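Side-chain contacts in F-actin-capping protein subunit alpha (Plasmodium berghei, PDB 7A0H), which probably binds the fast-growing barbed ends of actin filaments without needing calcium and blocks subunit exchange there, working as an asymmetric homodimer: residues E7-I12 with Q42-D47; H14-A19 with F25-N30; D55-I60 with C71-S76. All coordinates share one frame; numbering follows the deposited sequence.

Contact 1. Residues E7-I12 with Q42-D47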
loop_
_atom_site.group_PDB
_atom_site.type_symbol
_atom_site.label_atom_id
_atom_site.label_comp_id
_atom_site.label_asym_id
_atom_site.label_seq_id
_atom_site.Cartn_x
_atom_site.Cartn_y
_atom_site.Cartn_z
ATOM N N GLU A 7 12.721 -20.807 -5.308
ATOM C CA GLU A 7 12.881 -19.645 -4.440
ATOM C C GLU A 7 12.876 -18.345 -5.244
ATOM O O GLU A 7 12.412 -17.319 -4.733
ATOM C CB GLU A 7 14.157 -19.789 -3.588
ATOM C CG GLU A 7 14.149 -21.000 -2.615
ATOM C CD GLU A 7 12.996 -20.970 -1.597
ATOM O OE1 GLU A 7 12.782 -19.929 -0.936
ATOM O OE2 GLU A 7 12.291 -21.998 -1.463
ATOM N N LYS A 8 13.386 -18.362 -6.486
ATOM C CA LYS A 8 13.310 -17.175 -7.336
ATOM C C LYS A 8 11.861 -16.846 -7.676
ATOM O O LYS A 8 11.512 -15.677 -7.895
ATOM C CB LYS A 8 14.088 -17.368 -8.645
ATOM C CG LYS A 8 15.616 -17.596 -8.560
ATOM C CD LYS A 8 16.273 -17.758 -9.973
ATOM C CE LYS A 8 17.798 -18.034 -9.949
ATOM N NZ LYS A 8 18.389 -18.155 -11.323
ATOM N N LYS A 9 11.016 -17.877 -7.736
ATOM C CA LYS A 9 9.605 -17.734 -8.054
ATOM C C LYS A 9 8.876 -17.177 -6.857
ATOM O O LYS A 9 8.001 -16.304 -6.992
ATOM C CB LYS A 9 9.024 -19.089 -8.443
ATOM C CG LYS A 9 9.466 -19.608 -9.802
ATOM C CD LYS A 9 8.637 -20.812 -10.240
ATOM C CE LYS A 9 9.021 -21.272 -11.636
ATOM N NZ LYS A 9 8.176 -22.395 -12.087
ATOM N N LYS A 10 9.221 -17.717 -5.679
ATOM C CA LYS A 10 8.606 -17.237 -4.454
ATOM C C LYS A 10 8.885 -15.766 -4.286
ATOM O O LYS A 10 8.018 -15.013 -3.843
ATOM C CB LYS A 10 9.139 -18.012 -3.264
ATOM C CG LYS A 10 8.781 -19.472 -3.314
ATOM C CD LYS A 10 9.320 -20.212 -2.124
ATOM C CE LYS A 10 8.988 -21.685 -2.219
ATOM N NZ LYS A 10 9.656 -22.477 -1.139
ATOM N N PHE A 11 10.066 -15.331 -4.712
ATOM C CA PHE A 11 10.419 -13.929 -4.560
ATOM C C PHE A 11 9.742 -13.060 -5.609
ATOM O O PHE A 11 9.224 -11.990 -5.279
ATOM C CB PHE A 11 11.937 -13.778 -4.662
ATOM C CG PHE A 11 12.400 -12.369 -4.641
ATOM C CD1 PHE A 11 12.348 -11.636 -3.483
ATOM C CD2 PHE A 11 12.900 -11.782 -5.773
ATOM C CE1 PHE A 11 12.774 -10.345 -3.473
ATOM C CE2 PHE A 11 13.321 -10.494 -5.758
ATOM C CZ PHE A 11 13.262 -9.775 -4.613
ATOM N N ILE A 12 9.702 -13.530 -6.861
ATOM C CA ILE A 12 9.041 -12.779 -7.931
ATOM C C ILE A 12 7.563 -12.621 -7.631
ATOM O O ILE A 12 6.958 -11.577 -7.893
ATOM C CB ILE A 12 9.275 -13.483 -9.285
ATOM C CG1 ILE A 12 10.683 -13.193 -9.798
ATOM C CG2 ILE A 12 8.215 -13.012 -10.282
ATOM C CD1 ILE A 12 11.125 -14.034 -10.961
ATOM N N GLN A 42 10.626 -15.983 -17.572
ATOM C CA GLN A 42 9.911 -15.057 -18.436
ATOM C C GLN A 42 8.472 -15.499 -18.561
ATOM O O GLN A 42 7.571 -14.687 -18.451
ATOM C CB GLN A 42 10.605 -14.972 -19.785
ATOM C CG GLN A 42 11.908 -14.209 -19.619
ATOM C CD GLN A 42 11.836 -12.794 -20.117
ATOM O OE1 GLN A 42 10.796 -12.350 -20.634
ATOM N NE2 GLN A 42 12.918 -12.043 -19.913
ATOM N N ASN A 43 8.243 -16.795 -18.675
ATOM C CA ASN A 43 6.914 -17.365 -18.822
ATOM C C ASN A 43 6.148 -17.421 -17.511
ATOM O O ASN A 43 4.929 -17.178 -17.501
ATOM C CB ASN A 43 7.049 -18.751 -19.446
ATOM C CG ASN A 43 7.484 -18.685 -20.902
ATOM O OD1 ASN A 43 7.178 -17.708 -21.609
ATOM N ND2 ASN A 43 8.246 -19.686 -21.342
ATOM N N PHE A 44 6.825 -17.745 -16.415
ATOM C CA PHE A 44 6.273 -17.613 -15.081
ATOM C C PHE A 44 5.786 -16.194 -14.861
ATOM O O PHE A 44 4.661 -15.973 -14.418
ATOM C CB PHE A 44 7.341 -17.966 -14.050
ATOM C CG PHE A 44 6.919 -17.818 -12.624
ATOM C CD1 PHE A 44 6.179 -18.799 -11.994
ATOM C CD2 PHE A 44 7.322 -16.715 -11.891
ATOM C CE1 PHE A 44 5.832 -18.668 -10.670
ATOM C CE2 PHE A 44 6.963 -16.581 -10.585
ATOM C CZ PHE A 44 6.224 -17.566 -9.973
ATOM N N ILE A 45 6.585 -15.216 -15.265
ATOM C CA ILE A 45 6.180 -13.843 -15.071
ATOM C C ILE A 45 4.981 -13.562 -15.958
ATOM O O ILE A 45 4.018 -12.923 -15.525
ATOM C CB ILE A 45 7.342 -12.892 -15.356
ATOM C CG1 ILE A 45 8.437 -12.993 -14.293
ATOM C CG2 ILE A 45 6.880 -11.417 -15.347
ATOM C CD1 ILE A 45 9.724 -12.179 -14.677
ATOM N N GLU A 46 5.017 -14.020 -17.216
ATOM C CA GLU A 46 3.882 -13.787 -18.096
ATOM C C GLU A 46 2.594 -14.396 -17.521
ATOM O O GLU A 46 1.550 -13.769 -17.577
ATOM C CB GLU A 46 4.146 -14.322 -19.501
ATOM C CG GLU A 46 3.006 -13.853 -20.518
ATOM C CD GLU A 46 1.755 -14.724 -20.506
ATOM O OE1 GLU A 46 1.837 -15.878 -20.017
ATOM O OE2 GLU A 46 0.692 -14.286 -21.038
ATOM N N ASP A 47 2.655 -15.600 -16.944
ATOM C CA ASP A 47 1.470 -16.194 -16.342
ATOM C C ASP A 47 0.955 -15.355 -15.189
ATOM O O ASP A 47 -0.230 -15.007 -15.131
ATOM C CB ASP A 47 1.745 -17.632 -15.917
ATOM C CG ASP A 47 1.659 -18.561 -17.112
ATOM O OD1 ASP A 47 0.697 -18.356 -17.913
ATOM O OD2 ASP A 47 2.541 -19.422 -17.322
#
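The extended side chain of Lys9 lies across one face of the Phe44 ring in a CH-pi contact. Its CG stands 3.8 Å from the ring centroid and only 9° off the ring normal, while Lys9 CB approaches Phe44 CZ to 3.5 Å and Lys9 CD and CE run on over Phe44 CD1. Lysine suits this partly exposed place because its methylenes can cover an aromatic face while the ammonium group goes on past the ring. Phe44, with CG anti to its backbone N (chi1 178°), points its ring at the other helix, and a wide, flat ring can take Lys9 on a face and Ile12 at an edge.

The remaining contacts are apolar. Ile12 CG2 meets the edge of the same ring, in its plane, 3.8 Å from Phe44 CE2, and also touches Ile45 CG1 at 4.0 Å, the two isoleucines crossing at about a right angle. Both branched side chains are buried, Ile12 packing also on Leu31 and Ile45 on Ile28 of helix 21-35.

The local axes, 11.1 Å apart and crossing at -33°, belong to helices 3-18 and 39-55, the first and third of an N-terminal three-helix bundle.

Contact 2. Residues H14-A19 with F25-N30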
loop_
_atom_site.group_PDB
_atom_site.type_symbol
_atom_site.label_atom_id
_atom_site.label_comp_id
_atom_site.label_asym_id
_atom_site.label_seq_id
_atom_site.Cartn_x
_atom_site.Cartn_y
_atom_site.Cartn_z
ATOM N N HIS A 14 6.230 -12.713 -4.527
ATOM C CA HIS A 14 6.047 -11.826 -3.390
ATOM C C HIS A 14 6.172 -10.367 -3.786
ATOM O O HIS A 14 5.385 -9.537 -3.334
ATOM C CB HIS A 14 7.055 -12.184 -2.299
ATOM C CG HIS A 14 6.849 -11.434 -1.023
ATOM N ND1 HIS A 14 7.855 -10.703 -0.428
ATOM C CD2 HIS A 14 5.749 -11.263 -0.251
ATOM C CE1 HIS A 14 7.391 -10.134 0.672
ATOM N NE2 HIS A 14 6.115 -10.456 0.801
ATOM N N VAL A 15 7.105 -10.033 -4.668
ATOM C CA VAL A 15 7.278 -8.630 -5.028
ATOM C C VAL A 15 6.140 -8.138 -5.902
ATOM O O VAL A 15 5.689 -7.002 -5.763
ATOM C CB VAL A 15 8.641 -8.378 -5.697
ATOM C CG1 VAL A 15 9.751 -8.568 -4.680
ATOM C CG2 VAL A 15 8.833 -9.268 -6.897
ATOM N N LEU A 16 5.673 -8.960 -6.827
ATOM C CA LEU A 16 4.564 -8.499 -7.674
ATOM C C LEU A 16 3.249 -8.530 -6.920
ATOM O O LEU A 16 2.331 -7.780 -7.252
ATOM C CB LEU A 16 4.462 -9.344 -8.943
ATOM C CG LEU A 16 5.715 -9.482 -9.817
ATOM C CD1 LEU A 16 5.433 -10.203 -11.104
ATOM C CD2 LEU A 16 6.301 -8.130 -10.172
ATOM N N SER A 17 3.137 -9.407 -5.926
ATOM C CA SER A 17 1.970 -9.443 -5.056
ATOM C C SER A 17 1.831 -8.131 -4.315
ATOM O O SER A 17 0.740 -7.564 -4.209
ATOM C CB SER A 17 2.086 -10.608 -4.080
ATOM O OG SER A 17 1.052 -10.588 -3.121
ATOM N N ASN A 18 2.929 -7.655 -3.754
ATOM C CA ASN A 18 2.881 -6.557 -2.804
ATOM C C ASN A 18 3.041 -5.195 -3.462
ATOM O O ASN A 18 2.834 -4.171 -2.800
ATOM C CB ASN A 18 3.989 -6.788 -1.766
ATOM C CG ASN A 18 3.595 -7.827 -0.717
ATOM O OD1 ASN A 18 4.252 -8.850 -0.573
ATOM N ND2 ASN A 18 2.504 -7.581 -0.008
ATOM N N ALA A 19 3.423 -5.166 -4.726
ATOM C CA ALA A 19 3.651 -3.916 -5.428
ATOM C C ALA A 19 2.335 -3.222 -5.794
ATOM O O ALA A 19 1.395 -3.874 -6.257
ATOM C CB ALA A 19 4.479 -4.210 -6.676
ATOM N N PHE A 25 5.002 -2.514 -13.690
ATOM C CA PHE A 25 5.761 -2.492 -14.927
ATOM C C PHE A 25 7.237 -2.251 -14.665
ATOM O O PHE A 25 8.085 -2.989 -15.169
ATOM C CB PHE A 25 5.222 -1.423 -15.869
ATOM C CG PHE A 25 5.920 -1.405 -17.181
ATOM C CD1 PHE A 25 5.386 -2.026 -18.294
ATOM C CD2 PHE A 25 7.170 -0.781 -17.299
ATOM C CE1 PHE A 25 6.072 -2.001 -19.502
ATOM C CE2 PHE A 25 7.861 -0.765 -18.499
ATOM C CZ PHE A 25 7.334 -1.374 -19.591
ATOM N N ASP A 26 7.571 -1.190 -13.927
ATOM C CA ASP A 26 8.967 -0.938 -13.604
ATOM C C ASP A 26 9.524 -2.151 -12.889
ATOM O O ASP A 26 10.637 -2.611 -13.193
ATOM C CB ASP A 26 9.152 0.328 -12.773
ATOM C CG ASP A 26 8.698 1.610 -13.523
ATOM O OD1 ASP A 26 8.686 1.625 -14.783
ATOM O OD2 ASP A 26 8.362 2.606 -12.837
ATOM N N LEU A 27 8.744 -2.733 -11.978
ATOM C CA LEU A 27 9.262 -3.871 -11.216
ATOM C C LEU A 27 9.589 -5.059 -12.131
ATOM O O LEU A 27 10.631 -5.716 -11.956
ATOM C CB LEU A 27 8.276 -4.288 -10.133
ATOM C CG LEU A 27 8.807 -5.461 -9.292
ATOM C CD1 LEU A 27 10.170 -5.116 -8.693
ATOM C CD2 LEU A 27 7.809 -5.817 -8.191
ATOM N N ILE A 28 8.705 -5.357 -13.094
ATOM C CA ILE A 28 8.941 -6.444 -14.032
ATOM C C ILE A 28 10.234 -6.213 -14.798
ATOM O O ILE A 28 11.112 -7.094 -14.864
ATOM C CB ILE A 28 7.763 -6.576 -15.021
ATOM C CG1 ILE A 28 6.456 -6.885 -14.300
ATOM C CG2 ILE A 28 8.166 -7.568 -16.134
ATOM C CD1 ILE A 28 6.569 -7.919 -13.211
ATOM N N SER A 29 10.366 -5.025 -15.409
ATOM C CA SER A 29 11.569 -4.650 -16.144
ATOM C C SER A 29 12.837 -4.920 -15.349
ATOM O O SER A 29 13.846 -5.372 -15.911
ATOM C CB SER A 29 11.503 -3.181 -16.549
ATOM O OG SER A 29 12.757 -2.740 -17.034
ATOM N N ASN A 30 12.832 -4.619 -14.046
ATOM C CA ASN A 30 14.032 -4.854 -13.254
ATOM C C ASN A 30 14.253 -6.348 -13.067
ATOM O O ASN A 30 15.394 -6.804 -12.954
ATOM C CB ASN A 30 13.934 -4.191 -11.871
ATOM C CG ASN A 30 14.145 -2.680 -11.898
ATOM O OD1 ASN A 30 14.678 -2.124 -12.857
ATOM N ND2 ASN A 30 13.738 -2.012 -10.820
#
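This contact belongs to a helical hairpin: helix 3-18 ends, the chain turns, and helix 21-35 runs back beside it, the local axes 10.4 Å apart at 169°. Leu27 is central to the joint, with more of its surface covered here than any other residue. Its CG stands anti to the backbone N (chi1 -179°), which sends the side chain across to the other helix, with CD2 leading. There this one methyl lies 3.7 Å from Val15 CB, 3.4 Å from the backbone Val15 O and 4.0 Å from Ala19 CB. Leu16 CD2 meets the same Leu27 methyl on another flank, the two leucine side chains running at a slant to each other.

The residue types fit these places. A leucine is long enough to bridge the gap; Val15 offers a compact branched surface; and Ala19, the first residue to leave the helical conformation, adds only a methyl beside the turn. Leu16 and Ile28 are close neighbours, but their exact meeting is doubtful because the carbons are modelled too close. Leu16 also packs on Ile48, and Ile28 on Ile45, so this side of the hairpin is covered by helix 39-55. Leu27 of the second subunit packs against His14 of this chain. The side-chain contacts across the pair are apolar, as expected of the hydrophobic seam of an antiparallel helical hairpin within a helix bundle.

Contact 3. Residues D55-I60 with C71-S76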
loop_
_atom_site.group_PDB
_atom_site.type_symbol
_atom_site.label_atom_id
_atom_site.label_comp_id
_atom_site.label_asym_id
_atom_site.label_seq_id
_atom_site.Cartn_x
_atom_site.Cartn_y
_atom_site.Cartn_z
ATOM N N ASP A 55 -7.677 -10.470 -13.045
ATOM C CA ASP A 55 -8.229 -10.093 -11.758
ATOM C C ASP A 55 -8.620 -8.624 -11.691
ATOM O O ASP A 55 -9.276 -8.209 -10.732
ATOM C CB ASP A 55 -7.253 -10.428 -10.645
ATOM C CG ASP A 55 -7.173 -11.905 -10.430
ATOM O OD1 ASP A 55 -7.923 -12.613 -11.144
ATOM O OD2 ASP A 55 -6.421 -12.362 -9.561
ATOM N N ASN A 56 -8.130 -7.792 -12.598
ATOM C CA ASN A 56 -8.355 -6.365 -12.448
ATOM C C ASN A 56 -9.086 -5.794 -13.638
ATOM O O ASN A 56 -9.108 -4.566 -13.797
ATOM C CB ASN A 56 -7.043 -5.632 -12.229
ATOM C CG ASN A 56 -6.489 -5.871 -10.830
ATOM O OD1 ASN A 56 -7.084 -5.400 -9.834
ATOM N ND2 ASN A 56 -5.407 -6.663 -10.736
ATOM N N TYR A 57 -9.679 -6.634 -14.495
ATOM C CA TYR A 57 -10.523 -6.098 -15.549
ATOM C C TYR A 57 -9.755 -4.991 -16.237
ATOM O O TYR A 57 -10.257 -3.871 -16.380
ATOM C CB TYR A 57 -11.872 -5.556 -15.012
ATOM C CG TYR A 57 -12.681 -6.660 -14.387
ATOM C CD1 TYR A 57 -13.518 -7.456 -15.144
ATOM C CD2 TYR A 57 -12.555 -6.925 -13.059
ATOM C CE1 TYR A 57 -14.184 -8.522 -14.575
ATOM C CE2 TYR A 57 -13.234 -7.965 -12.480
ATOM C CZ TYR A 57 -14.062 -8.734 -13.233
ATOM O OH TYR A 57 -14.711 -9.760 -12.657
ATOM N N ILE A 58 -8.525 -5.313 -16.609
ATOM C CA ILE A 58 -7.625 -4.425 -17.337
ATOM C C ILE A 58 -8.190 -4.188 -18.731
ATOM O O ILE A 58 -8.609 -5.121 -19.427
ATOM C CB ILE A 58 -6.217 -5.062 -17.417
ATOM C CG1 ILE A 58 -5.447 -4.972 -16.085
ATOM C CG2 ILE A 58 -5.348 -4.517 -18.570
ATOM C CD1 ILE A 58 -5.573 -3.692 -15.444
ATOM N N LEU A 59 -8.034 -2.969 -19.202
ATOM C CA LEU A 59 -8.346 -2.593 -20.561
ATOM C C LEU A 59 -7.144 -2.572 -21.491
ATOM O O LEU A 59 -6.199 -1.821 -21.254
ATOM C CB LEU A 59 -8.915 -1.173 -20.591
ATOM C CG LEU A 59 -10.167 -0.836 -19.732
ATOM C CD1 LEU A 59 -10.528 0.612 -20.072
ATOM C CD2 LEU A 59 -11.235 -1.861 -20.070
ATOM N N ILE A 60 -7.293 -3.216 -22.636
ATOM C CA ILE A 60 -6.295 -3.178 -23.697
ATOM C C ILE A 60 -6.918 -2.515 -24.910
ATOM O O ILE A 60 -7.939 -2.968 -25.408
ATOM C CB ILE A 60 -5.756 -4.577 -24.053
ATOM C CG1 ILE A 60 -4.962 -5.051 -22.845
ATOM C CG2 ILE A 60 -4.912 -4.459 -25.312
ATOM C CD1 ILE A 60 -4.490 -6.436 -22.924
ATOM N N CYS A 71 -10.454 -10.454 -18.397
ATOM C CA CYS A 71 -10.969 -10.952 -17.118
ATOM C C CYS A 71 -11.422 -12.378 -17.371
ATOM O O CYS A 71 -11.551 -12.778 -18.531
ATOM C CB CYS A 71 -12.164 -10.108 -16.630
ATOM S SG CYS A 71 -13.504 -10.007 -17.926
ATOM N N LYS A 72 -11.818 -13.082 -16.293
ATOM C CA LYS A 72 -12.299 -14.453 -16.469
ATOM C C LYS A 72 -13.358 -14.527 -17.539
ATOM O O LYS A 72 -13.324 -15.388 -18.422
ATOM C CB LYS A 72 -12.955 -14.991 -15.207
ATOM C CG LYS A 72 -12.149 -15.062 -14.000
ATOM C CD LYS A 72 -13.053 -15.412 -12.842
ATOM C CE LYS A 72 -12.224 -15.514 -11.568
ATOM N NZ LYS A 72 -13.083 -15.866 -10.418
ATOM N N GLU A 73 -14.368 -13.658 -17.409
ATOM C CA GLU A 73 -15.599 -13.741 -18.192
ATOM C C GLU A 73 -15.331 -13.537 -19.680
ATOM O O GLU A 73 -16.089 -14.038 -20.530
ATOM C CB GLU A 73 -16.587 -12.707 -17.604
ATOM C CG GLU A 73 -17.136 -13.149 -16.232
ATOM C CD GLU A 73 -16.323 -12.681 -14.977
ATOM O OE1 GLU A 73 -15.374 -11.856 -15.054
ATOM O OE2 GLU A 73 -16.646 -13.186 -13.871
ATOM N N SER A 74 -14.285 -12.791 -20.038
ATOM C CA SER A 74 -14.016 -12.673 -21.455
ATOM C C SER A 74 -13.137 -13.805 -21.975
ATOM O O SER A 74 -13.069 -13.963 -23.191
ATOM C CB SER A 74 -13.346 -11.332 -21.795
ATOM O OG SER A 74 -12.113 -11.121 -21.093
ATOM N N LYS A 75 -12.557 -14.638 -21.087
ATOM C CA LYS A 75 -11.558 -15.597 -21.513
ATOM C C LYS A 75 -12.174 -16.562 -22.492
ATOM O O LYS A 75 -13.237 -17.130 -22.248
ATOM C CB LYS A 75 -10.965 -16.439 -20.361
ATOM C CG LYS A 75 -10.137 -15.725 -19.310
ATOM C CD LYS A 75 -9.438 -16.726 -18.380
ATOM C CE LYS A 75 -8.463 -17.708 -19.121
ATOM N NZ LYS A 75 -7.514 -17.092 -20.103
ATOM N N SER A 76 -11.486 -16.784 -23.581
ATOM C CA SER A 76 -11.917 -17.801 -24.517
ATOM C C SER A 76 -10.669 -18.527 -25.001
ATOM O O SER A 76 -9.872 -17.982 -25.781
ATOM C CB SER A 76 -12.701 -17.153 -25.650
ATOM O OG SER A 76 -13.339 -18.182 -26.395
#
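Tyr57 extends its ring toward the turn formed by residues 71-74, where Cys71 meets it obliquely and Glu73 lies at its edge. Cys71 CB is 3.3 Å from Tyr57 CE1, a close contact, and the Cys71 sulfur lies 4.7 Å from the ring centroid, 64° off the normal, in a sulfur-aromatic contact. Cys71 SG sits between its backbone N and carbonyl carbon, from where it also accepts a weak hydrogen bond from Ser74 N. Cysteine is small enough to be buried close beside the ring, approaching it obliquely.

The place is a junction in the fold: strands 58-62 and 66-70 form an antiparallel hairpin, and Tyr57 and Cys71 lie just beyond its open end, where the chain enters from helix 39-55 and leaves for strand 75-76.

Glu73 brings its carboxylate nearly parallel to the ring, the planes 11° apart. Tyr57 OH donates a long hydrogen bond to Glu73 OE1 (3.3 Å), meeting it on the syn side but 28° out of the carboxylate plane; the bend at chi2 turns the acid group to this position. Tyrosine thus combines an apolar ring, which also packs on Phe174 and Leu176 of strand 170-183, with a polar end.

Contacts 1 and 2 are neighbours, their centres 10 Å apart, and both use helix 3-18: contact 2 pairs it with helix 21-35, contact 1 with helix 39-55. Contact 2 therefore falls, along the chain, between the two segments of contact 1, and the two meet where Ile45 CG2 lies 4.1 Å from Ile28 CD1. Together they knit three successive helices into a bundle that also touches the second subunit. Contact 3 follows, nearer the chain's centre, its own centre about 21 Å from that of contact 1 and 20 Å from that of contact 2. Helix 39-55 leads directly into strand 58-62, carrying the chain from the bundle to the hairpin junction, which packs on the five-stranded sheet.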